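Local atomic coordinates of nicotinate-nucleotide pyrophosphorylase (Ehrlichia chaffeensis, PDB entry 3L0G), a protein that probably catalyses the decarboxylating transfer of a phosphoribosyl group to quinolinate, giving nicotinate mononucleotide for NAD(+) biosynthesis. Residues V145-T150 with I276-I281; D215-V220 with D234-S239; M230-N235 with E255-V260. One frame throughout, in Å; residues are numbered along the deposited sequence.

Contact 1. Residues V145-T150 with I276-I281; sequences VKIRST and ISIGCI. With EDO (1,2-ethanediol), chain I.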
loop_
_atom_site.group_PDB
_atom_site.type_symbol
_atom_site.label_atom_id
_atom_site.label_comp_id
_atom_site.label_asym_id
_atom_site.label_seq_id
_atom_site.Cartn_x
_atom_site.Cartn_y
_atom_site.Cartn_z
ATOM N N VAL C 145 23.031 -16.333 24.258
ATOM C CA VAL C 145 21.905 -15.422 24.109
ATOM C C VAL C 145 21.753 -14.859 22.687
ATOM O O VAL C 145 22.738 -14.509 22.033
ATOM C CB VAL C 145 21.995 -14.283 25.124
ATOM C CG1 VAL C 145 20.921 -13.259 24.864
ATOM C CG2 VAL C 145 21.872 -14.848 26.529
ATOM N N LYS C 146 20.514 -14.799 22.220
ATOM C CA LYS C 146 20.171 -14.022 21.017
ATOM C C LYS C 146 19.418 -12.748 21.407
ATOM O O LYS C 146 18.567 -12.761 22.296
ATOM C CB LYS C 146 19.325 -14.870 20.053
ATOM C CG LYS C 146 19.977 -16.219 19.639
ATOM C CD LYS C 146 21.258 -15.956 18.861
ATOM C CE LYS C 146 21.932 -17.217 18.395
ATOM N NZ LYS C 146 23.113 -16.873 17.545
ATOM N N ILE C 147 19.735 -11.643 20.750
ATOM C CA ILE C 147 19.011 -10.384 20.946
ATOM C C ILE C 147 17.741 -10.408 20.073
ATOM O O ILE C 147 17.821 -10.730 18.878
ATOM C CB ILE C 147 19.900 -9.170 20.558
ATOM C CG1 ILE C 147 21.180 -9.115 21.448
ATOM C CG2 ILE C 147 19.106 -7.885 20.627
ATOM C CD1 ILE C 147 20.924 -9.178 23.012
ATOM N N ARG C 148 16.578 -10.107 20.674
ATOM C CA ARG C 148 15.310 -10.057 19.937
ATOM C C ARG C 148 14.677 -8.692 19.883
ATOM O O ARG C 148 14.848 -7.870 20.797
ATOM C CB ARG C 148 14.281 -11.042 20.468
ATOM C CG ARG C 148 14.762 -12.477 20.227
ATOM C CD ARG C 148 13.764 -13.454 19.720
ATOM N NE ARG C 148 12.928 -13.962 20.772
ATOM C CZ ARG C 148 12.453 -15.207 20.864
ATOM N NH1 ARG C 148 12.748 -16.150 19.982
ATOM N NH2 ARG C 148 11.665 -15.505 21.887
ATOM N N SER C 149 13.971 -8.447 18.778
ATOM C CA SER C 149 13.167 -7.259 18.643
ATOM C C SER C 149 11.872 -7.508 19.396
ATOM O O SER C 149 11.614 -8.635 19.864
ATOM C CB SER C 149 12.891 -6.928 17.180
ATOM O OG SER C 149 12.241 -8.018 16.518
ATOM N N THR C 150 11.105 -6.434 19.532
ATOM C CA THR C 150 9.776 -6.405 20.107
ATOM C C THR C 150 8.785 -5.811 19.091
ATOM O O THR C 150 9.138 -5.628 17.939
ATOM C CB THR C 150 9.751 -5.503 21.333
ATOM O OG1 THR C 150 10.034 -4.158 20.925
ATOM C CG2 THR C 150 10.812 -5.954 22.399
ATOM N N ILE C 276 17.260 -12.094 24.961
ATOM C CA ILE C 276 16.934 -10.789 25.536
ATOM C C ILE C 276 16.258 -9.923 24.461
ATOM O O ILE C 276 16.860 -9.626 23.410
ATOM C CB ILE C 276 18.171 -10.089 26.134
ATOM C CG1 ILE C 276 18.767 -10.958 27.258
ATOM C CG2 ILE C 276 17.795 -8.681 26.692
ATOM C CD1 ILE C 276 20.230 -10.622 27.585
ATOM N N SER C 277 15.011 -9.533 24.754
ATOM C CA SER C 277 14.175 -8.662 23.926
ATOM C C SER C 277 14.353 -7.217 24.372
ATOM O O SER C 277 14.193 -6.947 25.547
ATOM C CB SER C 277 12.698 -9.012 24.126
ATOM O OG SER C 277 12.237 -9.901 23.143
ATOM N N ILE C 278 14.624 -6.293 23.449
ATOM C CA ILE C 278 14.951 -4.925 23.812
ATOM C C ILE C 278 14.117 -3.934 22.985
ATOM O O ILE C 278 14.277 -3.857 21.783
ATOM C CB ILE C 278 16.459 -4.628 23.595
ATOM C CG1 ILE C 278 17.320 -5.654 24.317
ATOM C CG2 ILE C 278 16.792 -3.230 24.105
ATOM C CD1 ILE C 278 18.799 -5.499 24.029
ATOM N N GLY C 279 13.228 -3.194 23.653
ATOM C CA GLY C 279 12.347 -2.218 22.999
ATOM C C GLY C 279 13.140 -1.074 22.404
ATOM O O GLY C 279 12.847 -0.624 21.305
ATOM N N CYS C 280 14.188 -0.647 23.093
ATOM C CA CYS C 280 14.941 0.542 22.723
ATOM C C CYS C 280 15.947 0.326 21.546
ATOM O O CYS C 280 16.710 1.215 21.223
ATOM C CB CYS C 280 15.618 1.115 23.990
ATOM S SG CYS C 280 14.443 1.802 25.281
ATOM N N ILE C 281 15.956 -0.856 20.903
ATOM C CA ILE C 281 16.703 -1.004 19.627
ATOM C C ILE C 281 15.866 -0.669 18.377
ATOM O O ILE C 281 16.422 -0.538 17.284
ATOM C CB ILE C 281 17.408 -2.351 19.452
ATOM C CG1 ILE C 281 16.433 -3.539 19.525
ATOM C CG2 ILE C 281 18.506 -2.488 20.505
ATOM C CD1 ILE C 281 17.104 -4.908 19.252
HETATM C C1 EDO I . 8.854 -10.361 23.150
HETATM O O1 EDO I . 8.996 -9.202 22.338
HETATM C C2 EDO I . 8.936 -11.627 22.292
HETATM O O2 EDO I . 10.285 -11.956 21.910
HETATM O O HOH W 1 12.391 -3.760 19.751
#
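Arg-148 N donates to Ile-276 O at 2.8 Å. From its other end Ile-276 N donates to Lys-146 O at 3.0 Å, and strand 146-148 thus holds Ile-276 by both its N and its O. The pairing runs on through Ile-278 N, which meets Arg-148 O at 3.1 Å; that same oxygen also receives the CA-H of Ser-277. Where the strands part, a water takes over, accepting from Thr-150 N and donating to Ile-278 O at 2.8 Å.

This is a parallel ladder between 146-148, the first strand of the sheet in chain order, and 275-277, the last, which lie side by side within the α/β barrel domain of the quinolinate phosphoribosyltransferases. Arg-148 and Ser-277 share one face, with Arg-148 CB 3.6 Å from Ser-277 OG. Bends at chi2 and chi3 then lead the guanidinium away from 276-281, to a salt bridge with Glu-255 and a cation-pi contact with Tyr-275. Ser-277 OG probably pairs with Glu-255 OE1 as well, and a 1,2-ethanediol molecule beside this polar patch gives the same hydroxyl a weak hydrogen bond.

The opposite face is apolar. Ile-147 CG2, held anti to the backbone N by chi1 -61°, touches Ile-281 CD1 at 3.8 Å, the two side chains crossing at a slant, and lies close to the tip of Ile-278. Val-145 CG1 rests on Ile-276 CD1 at 3.9 Å. Helix 116-139 covers Ile-147, Ile-278 and Ile-281, while helix 262-269 packs on Val-145 and Ile-276.

Contact 2. Residues D215-V220 with D234-S239; sequences DNISQV and DNMSIS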
loop_
_atom_site.group_PDB
_atom_site.type_symbol
_atom_site.label_atom_id
_atom_site.label_comp_id
_atom_site.label_asym_id
_atom_site.label_seq_id
_atom_site.Cartn_x
_atom_site.Cartn_y
_atom_site.Cartn_z
ATOM N N ASP C 215 5.789 -11.132 35.549
ATOM C CA ASP C 215 6.555 -10.120 36.263
ATOM C C ASP C 215 6.894 -10.440 37.703
ATOM O O ASP C 215 7.413 -9.587 38.390
ATOM C CB ASP C 215 5.968 -8.714 36.107
ATOM C CG ASP C 215 4.565 -8.611 36.556
ATOM O OD1 ASP C 215 4.097 -9.507 37.297
ATOM O OD2 ASP C 215 3.916 -7.612 36.145
ATOM N N ASN C 216 6.662 -11.678 38.143
ATOM C CA ASN C 216 7.238 -12.135 39.411
ATOM C C ASN C 216 7.443 -13.627 39.409
ATOM O O ASN C 216 7.069 -14.320 38.448
ATOM C CB ASN C 216 6.388 -11.674 40.607
ATOM C CG ASN C 216 4.988 -12.262 40.588
ATOM O OD1 ASN C 216 4.804 -13.424 40.256
ATOM N ND2 ASN C 216 4.003 -11.456 40.930
ATOM N N ILE C 217 8.048 -14.142 40.474
ATOM C CA ILE C 217 8.436 -15.541 40.506
ATOM C C ILE C 217 7.206 -16.466 40.611
ATOM O O ILE C 217 7.172 -17.578 40.028
ATOM C CB ILE C 217 9.425 -15.783 41.670
ATOM C CG1 ILE C 217 10.818 -15.269 41.266
ATOM C CG2 ILE C 217 9.447 -17.254 42.104
ATOM C CD1 ILE C 217 11.457 -15.987 40.107
ATOM N N SER C 218 6.212 -16.022 41.367
ATOM C CA SER C 218 4.949 -16.747 41.448
ATOM C C SER C 218 4.352 -16.988 40.049
ATOM O O SER C 218 3.925 -18.082 39.741
ATOM C CB SER C 218 3.950 -15.974 42.327
ATOM O OG SER C 218 2.704 -16.672 42.381
ATOM N N GLN C 219 4.360 -15.982 39.186
ATOM C CA GLN C 219 3.835 -16.165 37.821
ATOM C C GLN C 219 4.691 -17.071 36.968
ATOM O O GLN C 219 4.171 -17.832 36.162
ATOM C CB GLN C 219 3.637 -14.815 37.143
ATOM C CG GLN C 219 2.516 -14.002 37.772
ATOM C CD GLN C 219 2.268 -12.720 37.045
ATOM O OE1 GLN C 219 3.207 -12.080 36.577
ATOM N NE2 GLN C 219 1.000 -12.339 36.916
ATOM N N VAL C 220 6.002 -17.032 37.170
ATOM C CA VAL C 220 6.883 -18.002 36.546
ATOM C C VAL C 220 6.556 -19.444 37.007
ATOM O O VAL C 220 6.413 -20.355 36.187
ATOM C CB VAL C 220 8.351 -17.708 36.846
ATOM C CG1 VAL C 220 9.203 -18.840 36.347
ATOM C CG2 VAL C 220 8.792 -16.355 36.208
ATOM N N ASP C 234 9.481 -9.892 32.615
ATOM C CA ASP C 234 9.211 -8.473 32.295
ATOM C C ASP C 234 9.627 -7.601 33.488
ATOM O O ASP C 234 9.068 -7.716 34.562
ATOM C CB ASP C 234 7.727 -8.280 31.954
ATOM C CG ASP C 234 7.412 -6.901 31.338
ATOM O OD1 ASP C 234 8.179 -6.422 30.455
ATOM O OD2 ASP C 234 6.362 -6.307 31.718
ATOM N N ASN C 235 10.640 -6.770 33.297
ATOM C CA ASN C 235 11.138 -5.865 34.353
ATOM C C ASN C 235 11.435 -6.499 35.676
ATOM O O ASN C 235 11.028 -6.007 36.713
ATOM C CB ASN C 235 10.155 -4.735 34.579
ATOM C CG ASN C 235 9.951 -3.935 33.363
ATOM O OD1 ASN C 235 10.911 -3.438 32.763
ATOM N ND2 ASN C 235 8.696 -3.813 32.948
ATOM N N MET C 236 12.123 -7.616 35.651
ATOM C CA MET C 236 12.600 -8.193 36.887
ATOM C C MET C 236 14.068 -7.790 37.137
ATOM O O MET C 236 14.793 -7.364 36.226
ATOM C CB MET C 236 12.348 -9.710 36.883
ATOM C CG MET C 236 10.811 -10.035 36.836
ATOM S SD MET C 236 10.297 -11.781 36.590
ATOM C CE MET C 236 11.751 -12.529 37.253
ATOM N N SER C 237 14.476 -7.901 38.392
ATOM C CA SER C 237 15.824 -7.576 38.799
ATOM C C SER C 237 16.748 -8.710 38.403
ATOM O O SER C 237 16.303 -9.834 38.169
ATOM C CB SER C 237 15.861 -7.408 40.313
ATOM O OG SER C 237 15.488 -8.622 40.941
ATOM N N ILE C 238 18.042 -8.446 38.381
ATOM C CA ILE C 238 18.987 -9.516 38.108
ATOM C C ILE C 238 18.785 -10.678 39.099
ATOM O O ILE C 238 18.838 -11.848 38.714
ATOM C CB ILE C 238 20.443 -8.999 38.082
ATOM C CG1 ILE C 238 21.347 -10.023 37.403
ATOM C CG2 ILE C 238 20.949 -8.622 39.469
ATOM C CD1 ILE C 238 21.094 -10.077 35.908
ATOM N N SER C 239 18.519 -10.356 40.364
ATOM C CA SER C 239 18.297 -11.389 41.387
ATOM C C SER C 239 17.100 -12.310 41.052
ATOM O O SER C 239 17.209 -13.553 41.126
ATOM C CB SER C 239 18.187 -10.736 42.793
ATOM O OG SER C 239 17.198 -11.339 43.612
#
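Met-236 reaches across to the backbone of Asp-215 and Asn-216, and van der Waals contact does all the joining here. Its CG stands 3.8 Å from Asp-215 O, and its SD lies against the peptide that links the two residues, 4.0 Å from Asn-216 N. The thioether extends straight through chi2 (172°) and then bends sharply at chi3 (26°), which swings the methyl toward Ile-217; CE and Ile-217 CD1 meet loosely at 4.5 Å. On the other flank Asp-215 CB touches Asp-234 O at 3.6 Å. The two aspartate carboxylates stay apart, with Asp-215 OD2 5.2 Å from Asp-234 OD2.

Two side-chain hydrogen bonds inside 215-220 fix the shape of its turn. Asn-216 is the N-cap of helix 217-225, its OD1 accepting from Gln-219 N at 2.8 Å. The Gln-219 side chain bonds one residue farther back: OE1 accepts from Asp-215 N at 2.9 Å, tying the residue before the cap to the first turn. Separately, Ser-237 is the N-cap of helix 238-248, its OG accepting from Glu-240 N just past the segment.

Both segments run from the C-terminal end of a strand of the α/β barrel, 210-214 or 230-234, into the following helix. Farther in, Ile-217 packs on Lys-243, Ala-244 and Ile-247 of helix 238-248, and Val-220 faces Ile-231 and Leu-233 of strand 230-234.

Contact 3. Residues M230-N235 with E255-V260; sequences MILLDN and EVSGCV. With EDO (1,2-ethanediol), chain I.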
loop_
_atom_site.group_PDB
_atom_site.type_symbol
_atom_site.label_atom_id
_atom_site.label_comp_id
_atom_site.label_asym_id
_atom_site.label_seq_id
_atom_site.Cartn_x
_atom_site.Cartn_y
_atom_site.Cartn_z
ATOM N N MET C 230 7.606 -21.106 26.584
ATOM C CA MET C 230 8.440 -19.916 26.677
ATOM C C MET C 230 7.881 -18.969 27.707
ATOM O O MET C 230 6.677 -18.715 27.753
ATOM C CB MET C 230 8.509 -19.219 25.312
ATOM C CG MET C 230 9.197 -17.833 25.283
ATOM S SD MET C 230 9.420 -17.301 23.566
ATOM C CE MET C 230 8.958 -15.544 23.683
ATOM N N ILE C 231 8.779 -18.476 28.545
ATOM C CA ILE C 231 8.445 -17.556 29.626
ATOM C C ILE C 231 9.270 -16.281 29.446
ATOM O O ILE C 231 10.483 -16.317 29.299
ATOM C CB ILE C 231 8.724 -18.183 30.999
ATOM C CG1 ILE C 231 7.745 -19.316 31.279
ATOM C CG2 ILE C 231 8.600 -17.130 32.098
ATOM C CD1 ILE C 231 8.083 -20.108 32.570
ATOM N N LEU C 232 8.582 -15.157 29.440
ATOM C CA LEU C 232 9.193 -13.854 29.327
ATOM C C LEU C 232 9.253 -13.227 30.719
ATOM O O LEU C 232 8.261 -13.232 31.455
ATOM C CB LEU C 232 8.349 -13.006 28.378
ATOM C CG LEU C 232 8.909 -11.697 27.859
ATOM C CD1 LEU C 232 8.414 -11.447 26.424
ATOM C CD2 LEU C 232 8.497 -10.539 28.801
ATOM N N LEU C 233 10.423 -12.723 31.089
ATOM C CA LEU C 233 10.609 -12.059 32.381
ATOM C C LEU C 233 10.555 -10.530 32.148
ATOM O O LEU C 233 11.441 -9.956 31.500
ATOM C CB LEU C 233 11.923 -12.510 33.017
ATOM C CG LEU C 233 12.155 -14.036 33.152
ATOM C CD1 LEU C 233 13.584 -14.366 33.649
ATOM C CD2 LEU C 233 11.130 -14.688 34.095
ATOM N N ASP C 234 9.481 -9.892 32.615
ATOM C CA ASP C 234 9.211 -8.473 32.295
ATOM C C ASP C 234 9.627 -7.601 33.488
ATOM O O ASP C 234 9.068 -7.716 34.562
ATOM C CB ASP C 234 7.727 -8.280 31.954
ATOM C CG ASP C 234 7.412 -6.901 31.338
ATOM O OD1 ASP C 234 8.179 -6.422 30.455
ATOM O OD2 ASP C 234 6.362 -6.307 31.718
ATOM N N ASN C 235 10.640 -6.770 33.297
ATOM C CA ASN C 235 11.138 -5.865 34.353
ATOM C C ASN C 235 11.435 -6.499 35.676
ATOM O O ASN C 235 11.028 -6.007 36.713
ATOM C CB ASN C 235 10.155 -4.735 34.579
ATOM C CG ASN C 235 9.951 -3.935 33.363
ATOM O OD1 ASN C 235 10.911 -3.438 32.763
ATOM N ND2 ASN C 235 8.696 -3.813 32.948
ATOM N N GLU C 255 13.213 -15.694 28.323
ATOM C CA GLU C 255 13.566 -14.465 27.641
ATOM C C GLU C 255 13.434 -13.340 28.647
ATOM O O GLU C 255 12.452 -13.315 29.381
ATOM C CB GLU C 255 12.591 -14.234 26.495
ATOM C CG GLU C 255 12.721 -12.917 25.818
ATOM C CD GLU C 255 12.022 -12.904 24.463
ATOM O OE1 GLU C 255 11.433 -11.868 24.136
ATOM O OE2 GLU C 255 12.062 -13.930 23.747
ATOM N N VAL C 256 14.398 -12.431 28.679
ATOM C CA VAL C 256 14.295 -11.216 29.493
ATOM C C VAL C 256 13.892 -10.115 28.539
ATOM O O VAL C 256 14.517 -9.955 27.489
ATOM C CB VAL C 256 15.634 -10.856 30.187
ATOM C CG1 VAL C 256 15.560 -9.468 30.879
ATOM C CG2 VAL C 256 16.050 -11.949 31.206
ATOM N N SER C 257 12.850 -9.371 28.903
ATOM C CA SER C 257 12.359 -8.271 28.094
ATOM C C SER C 257 12.428 -6.983 28.883
ATOM O O SER C 257 12.110 -6.948 30.077
ATOM C CB SER C 257 10.918 -8.499 27.672
ATOM O OG SER C 257 10.650 -7.818 26.441
ATOM N N GLY C 258 12.878 -5.932 28.203
ATOM C CA GLY C 258 12.959 -4.587 28.761
ATOM C C GLY C 258 14.071 -3.824 28.072
ATOM O O GLY C 258 14.917 -4.431 27.380
ATOM N N CYS C 259 14.099 -2.506 28.265
ATOM C CA CYS C 259 15.168 -1.658 27.696
ATOM C C CYS C 259 16.455 -1.736 28.514
ATOM O O CYS C 259 16.834 -0.772 29.176
ATOM C CB CYS C 259 14.746 -0.179 27.599
ATOM S SG CYS C 259 13.611 0.203 26.283
ATOM N N VAL C 260 17.142 -2.868 28.446
ATOM C CA VAL C 260 18.428 -3.057 29.092
ATOM C C VAL C 260 19.424 -2.006 28.603
ATOM O O VAL C 260 19.480 -1.726 27.422
ATOM C CB VAL C 260 18.997 -4.458 28.709
ATOM C CG1 VAL C 260 20.066 -4.931 29.736
ATOM C CG2 VAL C 260 17.896 -5.448 28.588
HETATM C C1 EDO I . 8.854 -10.361 23.150
HETATM O O1 EDO I . 8.996 -9.202 22.338
HETATM C C2 EDO I . 8.936 -11.627 22.292
HETATM O O2 EDO I . 10.285 -11.956 21.910
#
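Leu-233 and Glu-255 are joined by a short backbone hydrogen bond, Leu-233 N to Glu-255 O at 2.7 Å, at the middle of a parallel ladder. The ladder closes a beta-alpha-beta crossover within the α/β barrel: strand 230-234, helix 238-248, strand 253-257. Glu-255 N donates to Ile-231 O at 3.0 Å, and Ser-257 N to Leu-233 O, also at 3.0 Å.

One face carries Leu-232, Asp-234, Glu-255 and Ser-257. Glu-255 is fully extended, CG anti to the backbone N (chi1 172°), which sends its carboxylate out along the face, where Met-230 and Leu-232 touch it. Met-230 slants across it, placing CE 3.5 Å from Glu-255 OE2, while Leu-232 CD1 lies 3.8 Å from Glu-255 OE1. A 1,2-ethanediol, probably from the crystallisation liquor, donates from O2 to Glu-255 OE1 at 2.5 Å.

The carboxylate has further partners in the next layer: with OE2 placed by Arg-148, Ser-277 OG probably pairs with OE1. Tyr-275 also packs on the side chain, so strands 146-148 and 275-277 help to position it. Leu-233 and Val-256 occupy the other face, where helix 217-225 covers the leucine and helix 262-269 the valine.

The other branch of Leu-232 is tightly packed: CD2 lies 3.4 Å from Ser-257 CB, closer than two carbons usually come.

From the N terminus the chain first lays down strand 146-148, whose partner in contact 1 arrives only some 125 residues later, so that pairing closes the longest loop and encloses the other two contacts. Inside it, contact 2 joins the turn after strand 210-214 to the turn after strand 230-234. Contact 3 begins near the end of that loop, on the strand leading into its second segment, and ends beyond it at 255-260, so the two loops overlap, sharing Asp-234 and Asn-235. Val-220 and Leu-233 bring contacts 2 and 3 together. Contacts 3 and 1 belong to neighbouring strand pairs of one sheet, linked covalently by the Cys-259–Cys-280 disulfide. Contacts 1 and 2 do not touch, their nearest atoms being about 8 Å apart.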